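Local coordinates for solute Binding Protein, BlMnBP1 in complex with mannotriose (Bifidobacterium, PDB 6FUV) that binds manno-oligosaccharides such as mannotriose as a solute-binding protein, probably delivering them to an ABC transporter for uptake, at residues P152-E157 / P290-G295; Y125-D130 / I341-N346. All coordinates share one frame; numbering follows the deposited sequence.

Contact 1: P152-E157 / P290-G295; sequences PKTPEE and PITVDG
Thr292 reaches Lys153 with its hydroxyl and gives the single hydrogen bond between the two segments, OG1 of Thr292 to O of Lys153 at 2.9 Å. Its chi1 of -64° sets OG1 anti to its own carbonyl carbon, beside the backbone N, and the donor comes in from above the plane of the Lys153 carbonyl, 50° out of it. The same OG1 lies 3.5 Å from CB of Lys153. Next to this bond the proline rings rest on backbone carbonyls. CB of Pro290 touches two carbonyls of the other segment, O of Thr154 at 3.4 Å and O of Pro152 at 3.7 Å. In return CD of Pro155 sits 3.2 Å from O of Pro290, while its CG packs loosely on CG1 of Ile291. Helix 223-236 backs both Pro155 and Ile291. Behind the contact, Thr154 OG1 accepts from Glu157 N at 3.2 Å, and the Glu157 side chain folds back so that OE1 takes the N-H of Lys153 at 2.9 Å. Glu157 thus grips the residue before the N-cap, not the N-cap N-H of a full capping box. What the loop 290-295 meets is therefore a threonine N-cap with proline in the first turn, the start of helix 155-168.

Contact 2: Y125-D130 / I341-N346; sequences YGVATD and IPIVKN
Ile343 carries this contact, with chi1 at -73° turning CG1 anti to its own carbonyl carbon and chi2 at -60° swinging CD1 in against Ala128 and Asp130. CG1 lies over the backbone of the opposite segment, 3.3 Å from O of Ala128 and 3.5 Å from CA of Asp130. CD1 meets CB of Ala128 at 3.9 Å and runs close to C of Asp130, whereas the other branch, CG2, touches CG1 of Val127 at 4.2 Å. One isoleucine therefore covers three residues of the segment, Val127, Ala128 and Asp130. Asp130 adds a second touch through its CB, 3.4 Å from O of Ile341; its carboxylate OD1 is engaged elsewhere, by Gln132 and Asn304. No direct hydrogen bond joins the segments. A water bridges them instead, accepting from N of Ile343 at 2.9 Å and donating to O of Thr129 at 3.2 Å, which links two backbone groups of buried residues. Around this core, Val127, Thr129 and Asp130 pair by backbone bonds with strand 298-309. Thr329 of helix 315-330 packs on both Val127 and Ile343, and helix 334-337 touches Asp130; the loop 341-346 thus packs on strand 123-132, with side chains of both helices touching the contact.

Overall arrangement
The two contacts sit far apart, their centres 30 Å from each other and their nearest atoms about 17 Å, and are associated with different sheets, consistent with the two-lobed fold of such binding proteins. Contact 1 is partly buried and peripheral, joining the start of a helix to the loop that follows strand 284-288 of the four-strand sheet. Contact 2 is fully buried, nearer the chain centre, and belongs to the larger sheet; the side chain of Thr129 lies about 6 Å from a bound beta-D-mannopyranose. Their chemistry differs accordingly: a direct hydroxyl-to-carbonyl bond among prolines in contact 1, aliphatic packing with a water bridge in contact 2. In sequence, contact 1 is nested inside the loop that contact 2 closes.

Contact 1: P152-E157 / P290-G295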
ATOM      1  N   PRO A 152      10.092 -16.878 -10.618  1.00 25.58           N
ATOM      2  CA  PRO A 152       8.762 -17.319 -11.064  1.00 18.50           C
ATOM      3  C   PRO A 152       7.936 -16.134 -11.541  1.00 17.84           C
ATOM      4  O   PRO A 152       8.006 -15.043 -10.982  1.00 16.29           O
ATOM      5  CB  PRO A 152       8.167 -17.969  -9.812  1.00 24.14           C
ATOM      6  CG  PRO A 152       8.898 -17.263  -8.660  1.00 20.30           C
ATOM      7  CD  PRO A 152      10.251 -16.988  -9.150  1.00 17.50           C
ATOM      8  N   LYS A 153       7.193 -16.354 -12.621  1.00 19.13           N
ATOM      9  CA  LYS A 153       6.317 -15.356 -13.200  1.00 20.03           C
ATOM     10  C   LYS A 153       4.868 -15.796 -13.269  1.00 14.37           C
ATOM     11  O   LYS A 153       4.032 -14.990 -13.648  1.00 19.17           O
ATOM     12  CB  LYS A 153       6.810 -14.991 -14.614  1.00 11.14           C
ATOM     13  CG  LYS A 153       8.146 -14.247 -14.626  1.00 19.24           C
ATOM     14  CD  LYS A 153       8.533 -13.757 -15.989  1.00 26.87           C
ATOM     15  CE  LYS A 153       9.824 -12.934 -15.927  1.00 32.65           C
ATOM     16  NZ  LYS A 153      10.769 -13.564 -14.960  1.00 32.96           N
ATOM     17  N   THR A 154       4.538 -17.027 -12.918  1.00 19.44           N
ATOM     18  CA  THR A 154       3.176 -17.542 -12.899  1.00 22.01           C
ATOM     19  C   THR A 154       2.920 -18.170 -11.542  1.00 23.22           C
ATOM     20  O   THR A 154       3.857 -18.417 -10.775  1.00 19.43           O
ATOM     21  CB  THR A 154       2.959 -18.595 -13.997  1.00 20.68           C
ATOM     22  OG1 THR A 154       3.759 -19.738 -13.687  1.00 13.14           O
ATOM     23  CG2 THR A 154       3.312 -18.052 -15.387  1.00 17.62           C
ATOM     24  N   PRO A 155       1.651 -18.470 -11.212  1.00 17.69           N
ATOM     25  CA  PRO A 155       1.387 -19.150  -9.930  1.00 15.35           C
ATOM     26  C   PRO A 155       1.998 -20.544  -9.818  1.00 26.67           C
ATOM     27  O   PRO A 155       2.494 -20.911  -8.746  1.00 20.27           O
ATOM     28  CB  PRO A 155      -0.141 -19.198  -9.880  1.00 18.62           C
ATOM     29  CG  PRO A 155      -0.619 -18.058 -10.744  1.00 17.82           C
ATOM     30  CD  PRO A 155       0.408 -18.004 -11.871  1.00 16.89           C
ATOM     31  N   GLU A 156       1.982 -21.326 -10.896  1.00 17.75           N
ATOM     32  CA  GLU A 156       2.581 -22.652 -10.857  1.00 19.56           C
ATOM     33  C   GLU A 156       4.086 -22.569 -10.670  1.00 21.32           C
ATOM     34  O   GLU A 156       4.653 -23.366  -9.911  1.00 18.21           O
ATOM     35  CB  GLU A 156       2.262 -23.413 -12.136  1.00 17.32           C
ATOM     36  CG  GLU A 156       0.820 -23.787 -12.336  1.00 24.48           C
ATOM     37  CD  GLU A 156      -0.008 -22.716 -13.082  1.00 27.91           C
ATOM     38  OE1 GLU A 156       0.406 -21.542 -13.120  1.00 23.83           O
ATOM     39  OE2 GLU A 156      -1.072 -23.068 -13.665  1.00 29.43           O
ATOM     40  N   GLU A 157       4.746 -21.632 -11.368  1.00 19.42           N
ATOM     41  CA  GLU A 157       6.185 -21.440 -11.194  1.00 14.18           C
ATOM     42  C   GLU A 157       6.484 -20.971  -9.777  1.00 18.40           C
ATOM     43  O   GLU A 157       7.494 -21.339  -9.182  1.00 19.62           O
ATOM     44  CB  GLU A 157       6.696 -20.420 -12.212  1.00 21.75           C
ATOM     45  CG  GLU A 157       6.833 -20.920 -13.655  1.00 11.51           C
ATOM     46  CD  GLU A 157       6.828 -19.827 -14.673  1.00 15.25           C
ATOM     47  OE1 GLU A 157       7.238 -18.681 -14.364  1.00 19.45           O
ATOM     48  OE2 GLU A 157       6.317 -20.072 -15.804  1.00 19.03           O
ATOM     49  N   PRO A 290       3.964 -13.100  -9.136  1.00 15.12           N
ATOM     50  CA  PRO A 290       4.068 -14.047 -10.258  1.00 15.71           C
ATOM     51  C   PRO A 290       2.751 -14.327 -10.976  1.00 20.92           C
ATOM     52  O   PRO A 290       2.138 -15.456 -10.951  1.00 14.65           O
ATOM     53  CB  PRO A 290       4.626 -15.280  -9.565  1.00 16.24           C
ATOM     54  CG  PRO A 290       4.010 -15.243  -8.227  1.00 18.75           C
ATOM     55  CD  PRO A 290       3.858 -13.801  -7.843  1.00 15.58           C
ATOM     56  N   ILE A 291       2.272 -13.312 -11.696  1.00 16.38           N
ATOM     57  CA  ILE A 291       1.194 -13.509 -12.656  1.00 18.87           C
ATOM     58  C   ILE A 291       1.675 -12.952 -13.980  1.00 16.62           C
ATOM     59  O   ILE A 291       2.285 -11.880 -14.019  1.00 15.43           O
ATOM     60  CB  ILE A 291      -0.122 -12.832 -12.226  1.00 18.10           C
ATOM     61  CG1 ILE A 291      -0.822 -13.633 -11.132  1.00 17.90           C
ATOM     62  CG2 ILE A 291      -1.027 -12.666 -13.379  1.00 13.37           C
ATOM     63  CD1 ILE A 291      -2.301 -13.148 -10.827  1.00 16.80           C
ATOM     64  N   THR A 292       1.342 -13.641 -15.072  1.00 12.93           N
ATOM     65  CA  THR A 292       1.624 -13.199 -16.435  1.00 16.32           C
ATOM     66  C   THR A 292       0.337 -13.182 -17.235  1.00 13.24           C
ATOM     67  O   THR A 292      -0.456 -14.118 -17.171  1.00 18.64           O
ATOM     68  CB  THR A 292       2.692 -14.093 -17.105  1.00 15.49           C
ATOM     69  OG1 THR A 292       3.934 -13.955 -16.393  1.00 16.94           O
ATOM     70  CG2 THR A 292       2.929 -13.713 -18.527  1.00 19.70           C
ATOM     71  N   VAL A 293       0.112 -12.081 -17.923  1.00 18.64           N
ATOM     72  CA  VAL A 293      -1.043 -11.910 -18.789  1.00 18.63           C
ATOM     73  C   VAL A 293      -0.578 -11.773 -20.250  1.00 19.00           C
ATOM     74  O   VAL A 293      -0.002 -10.753 -20.636  1.00 19.13           O
ATOM     75  CB  VAL A 293      -1.886 -10.697 -18.351  1.00 22.69           C
ATOM     76  CG1 VAL A 293      -3.090 -10.540 -19.245  1.00 18.97           C
ATOM     77  CG2 VAL A 293      -2.344 -10.814 -16.898  1.00 19.28           C
ATOM     78  N   ASP A 294      -0.864 -12.781 -21.068  1.00 19.43           N
ATOM     79  CA  ASP A 294      -0.492 -12.821 -22.475  1.00 15.47           C
ATOM     80  C   ASP A 294       0.964 -12.459 -22.656  1.00 21.92           C
ATOM     81  O   ASP A 294       1.309 -11.521 -23.389  1.00 20.26           O
ATOM     82  CB  ASP A 294      -1.378 -11.894 -23.307  1.00 28.97           C
ATOM     83  CG  ASP A 294      -2.825 -12.283 -23.273  1.00 21.45           C
ATOM     84  OD1 ASP A 294      -3.132 -13.490 -23.288  1.00 37.38           O
ATOM     85  OD2 ASP A 294      -3.682 -11.387 -23.201  1.00 49.56           O
ATOM     86  N   GLY A 295       1.823 -13.210 -21.974  1.00 19.79           N
ATOM     87  CA  GLY A 295       3.252 -12.994 -22.084  1.00 20.63           C
ATOM     88  C   GLY A 295       3.836 -11.790 -21.388  1.00 17.52           C
ATOM     89  O   GLY A 295       5.061 -11.612 -21.460  1.00 19.05           O
TER

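Contact 2: Y125-D130 / I341-N346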
ATOM      1  N   TYR A 125      -7.635  15.811  -1.621  1.00 14.32           N
ATOM      2  CA  TYR A 125      -7.560  15.843  -0.175  1.00 15.25           C
ATOM      3  C   TYR A 125      -6.375  15.074   0.380  1.00 18.67           C
ATOM      4  O   TYR A 125      -6.096  15.170   1.585  1.00 16.32           O
ATOM      5  CB  TYR A 125      -8.856  15.271   0.417  1.00 16.39           C
ATOM      6  CG  TYR A 125     -10.046  16.152   0.124  1.00 14.35           C
ATOM      7  CD1 TYR A 125     -10.322  17.265   0.902  1.00 13.41           C
ATOM      8  CD2 TYR A 125     -10.860  15.898  -0.941  1.00 11.94           C
ATOM      9  CE1 TYR A 125     -11.430  18.073   0.629  1.00 16.30           C
ATOM     10  CE2 TYR A 125     -11.938  16.693  -1.237  1.00 12.71           C
ATOM     11  CZ  TYR A 125     -12.212  17.797  -0.468  1.00 12.57           C
ATOM     12  OH  TYR A 125     -13.267  18.628  -0.748  1.00 21.08           O
ATOM     13  N   GLY A 126      -5.662  14.347  -0.474  1.00 22.29           N
ATOM     14  CA  GLY A 126      -4.503  13.588  -0.057  1.00 10.53           C
ATOM     15  C   GLY A 126      -3.354  13.612  -1.018  1.00 16.54           C
ATOM     16  O   GLY A 126      -3.588  13.575  -2.207  1.00 19.63           O
ATOM     17  N   VAL A 127      -2.128  13.686  -0.512  1.00  9.93           N
ATOM     18  CA  VAL A 127      -0.892  13.614  -1.281  1.00 11.53           C
ATOM     19  C   VAL A 127      -0.137  12.391  -0.764  1.00 19.72           C
ATOM     20  O   VAL A 127       0.129  12.276   0.451  1.00 11.49           O
ATOM     21  CB  VAL A 127      -0.053  14.897  -1.136  1.00 10.03           C
ATOM     22  CG1 VAL A 127       1.306  14.752  -1.850  1.00 15.53           C
ATOM     23  CG2 VAL A 127      -0.843  16.080  -1.672  1.00 12.32           C
ATOM     24  N   ALA A 128       0.183  11.470  -1.680  1.00 12.50           N
ATOM     25  CA  ALA A 128       0.817  10.226  -1.286  1.00 10.96           C
ATOM     26  C   ALA A 128       2.248  10.511  -0.870  1.00 14.10           C
ATOM     27  O   ALA A 128       2.903  11.397  -1.423  1.00 10.73           O
ATOM     28  CB  ALA A 128       0.770   9.228  -2.417  1.00 14.46           C
ATOM     29  N   THR A 129       2.699   9.816   0.173  1.00 17.51           N
ATOM     30  CA  THR A 129       4.084   9.987   0.580  1.00 16.42           C
ATOM     31  C   THR A 129       5.021   9.531  -0.526  1.00 13.76           C
ATOM     32  O   THR A 129       6.129  10.055  -0.653  1.00 23.27           O
ATOM     33  CB  THR A 129       4.365   9.238   1.865  1.00 15.59           C
ATOM     34  OG1 THR A 129       4.217   7.858   1.602  1.00 18.63           O
ATOM     35  CG2 THR A 129       3.440   9.694   2.974  1.00 23.66           C
ATOM     36  N   ASP A 130       4.644   8.483  -1.250  1.00 14.70           N
ATOM     37  CA  ASP A 130       5.332   8.086  -2.472  1.00 12.45           C
ATOM     38  C   ASP A 130       4.451   7.140  -3.277  1.00 19.04           C
ATOM     39  O   ASP A 130       3.365   6.755  -2.833  1.00 11.17           O
ATOM     40  CB  ASP A 130       6.672   7.440  -2.177  1.00 10.14           C
ATOM     41  CG  ASP A 130       6.591   6.265  -1.277  1.00 11.20           C
ATOM     42  OD1 ASP A 130       5.714   5.407  -1.478  1.00 17.74           O
ATOM     43  OD2 ASP A 130       7.467   6.174  -0.374  1.00 18.01           O
ATOM     44  N   ILE A 341       8.120   5.552  -5.332  1.00 19.61           N
ATOM     45  CA  ILE A 341       8.166   6.262  -6.602  1.00 12.47           C
ATOM     46  C   ILE A 341       7.937   7.719  -6.240  1.00 12.52           C
ATOM     47  O   ILE A 341       6.984   8.026  -5.523  1.00 10.86           O
ATOM     48  CB  ILE A 341       7.152   5.693  -7.608  1.00 15.43           C
ATOM     49  CG1 ILE A 341       7.656   4.310  -8.060  1.00 14.24           C
ATOM     50  CG2 ILE A 341       7.076   6.549  -8.819  1.00 10.24           C
ATOM     51  CD1 ILE A 341       6.689   3.513  -8.846  1.00  9.27           C
ATOM     52  N   PRO A 342       8.743   8.651  -6.728  1.00 12.29           N
ATOM     53  CA  PRO A 342       8.550  10.054  -6.336  1.00 13.75           C
ATOM     54  C   PRO A 342       7.206  10.573  -6.801  1.00 14.53           C
ATOM     55  O   PRO A 342       6.734  10.242  -7.889  1.00 15.35           O
ATOM     56  CB  PRO A 342       9.702  10.790  -7.026  1.00 15.30           C
ATOM     57  CG  PRO A 342      10.066   9.885  -8.209  1.00 14.93           C
ATOM     58  CD  PRO A 342       9.818   8.480  -7.717  1.00 14.30           C
ATOM     59  N   ILE A 343       6.590  11.393  -5.952  1.00 12.70           N
ATOM     60  CA  ILE A 343       5.263  11.911  -6.248  1.00 19.00           C
ATOM     61  C   ILE A 343       5.266  13.223  -7.017  1.00 11.25           C
ATOM     62  O   ILE A 343       4.280  13.538  -7.691  1.00 10.25           O
ATOM     63  CB  ILE A 343       4.483  12.075  -4.931  1.00 12.33           C
ATOM     64  CG1 ILE A 343       4.079  10.708  -4.387  1.00 16.96           C
ATOM     65  CG2 ILE A 343       3.214  12.867  -5.091  1.00 14.76           C
ATOM     66  CD1 ILE A 343       3.150   9.900  -5.400  1.00 19.20           C
ATOM     67  N   VAL A 344       6.352  13.980  -6.976  1.00 12.99           N
ATOM     68  CA  VAL A 344       6.429  15.106  -7.885  1.00 17.12           C
ATOM     69  C   VAL A 344       6.098  14.594  -9.288  1.00 14.62           C
ATOM     70  O   VAL A 344       6.695  13.630  -9.777  1.00 13.86           O
ATOM     71  CB  VAL A 344       7.819  15.761  -7.833  1.00 22.07           C
ATOM     72  CG1 VAL A 344       7.910  16.801  -8.931  1.00 24.70           C
ATOM     73  CG2 VAL A 344       8.123  16.395  -6.509  1.00 20.01           C
ATOM     74  N   LYS A 345       5.217  15.320  -9.975  1.00 12.16           N
ATOM     75  CA  LYS A 345       4.482  14.754 -11.105  1.00 13.25           C
ATOM     76  C   LYS A 345       5.407  14.249 -12.196  1.00 16.24           C
ATOM     77  O   LYS A 345       5.230  13.137 -12.694  1.00 24.11           O
ATOM     78  CB  LYS A 345       3.513  15.788 -11.690  1.00 20.07           C
ATOM     79  CG  LYS A 345       2.820  15.357 -13.024  1.00 20.47           C
ATOM     80  CD  LYS A 345       2.010  14.106 -12.807  1.00 20.80           C
ATOM     81  CE  LYS A 345       1.288  13.669 -14.039  1.00 21.66           C
ATOM     82  NZ  LYS A 345       0.055  14.450 -14.290  1.00 18.67           N
ATOM     83  N   ASN A 346       6.361  15.070 -12.631  1.00 16.73           N
ATOM     84  CA  ASN A 346       7.203  14.701 -13.765  1.00 17.98           C
ATOM     85  C   ASN A 346       8.621  14.350 -13.344  1.00 12.56           C
ATOM     86  O   ASN A 346       9.557  14.477 -14.123  1.00 21.69           O
ATOM     87  CB  ASN A 346       7.259  15.806 -14.823  1.00 15.17           C
ATOM     88  CG  ASN A 346       5.903  16.175 -15.382  1.00 18.44           C
ATOM     89  OD1 ASN A 346       5.495  17.301 -15.266  1.00 20.90           O
ATOM     90  ND2 ASN A 346       5.234  15.239 -16.035  1.00 17.30           N
TER
HETATM   91  O   HOH W   1       7.225  11.731  -3.173  1.00  6.92           O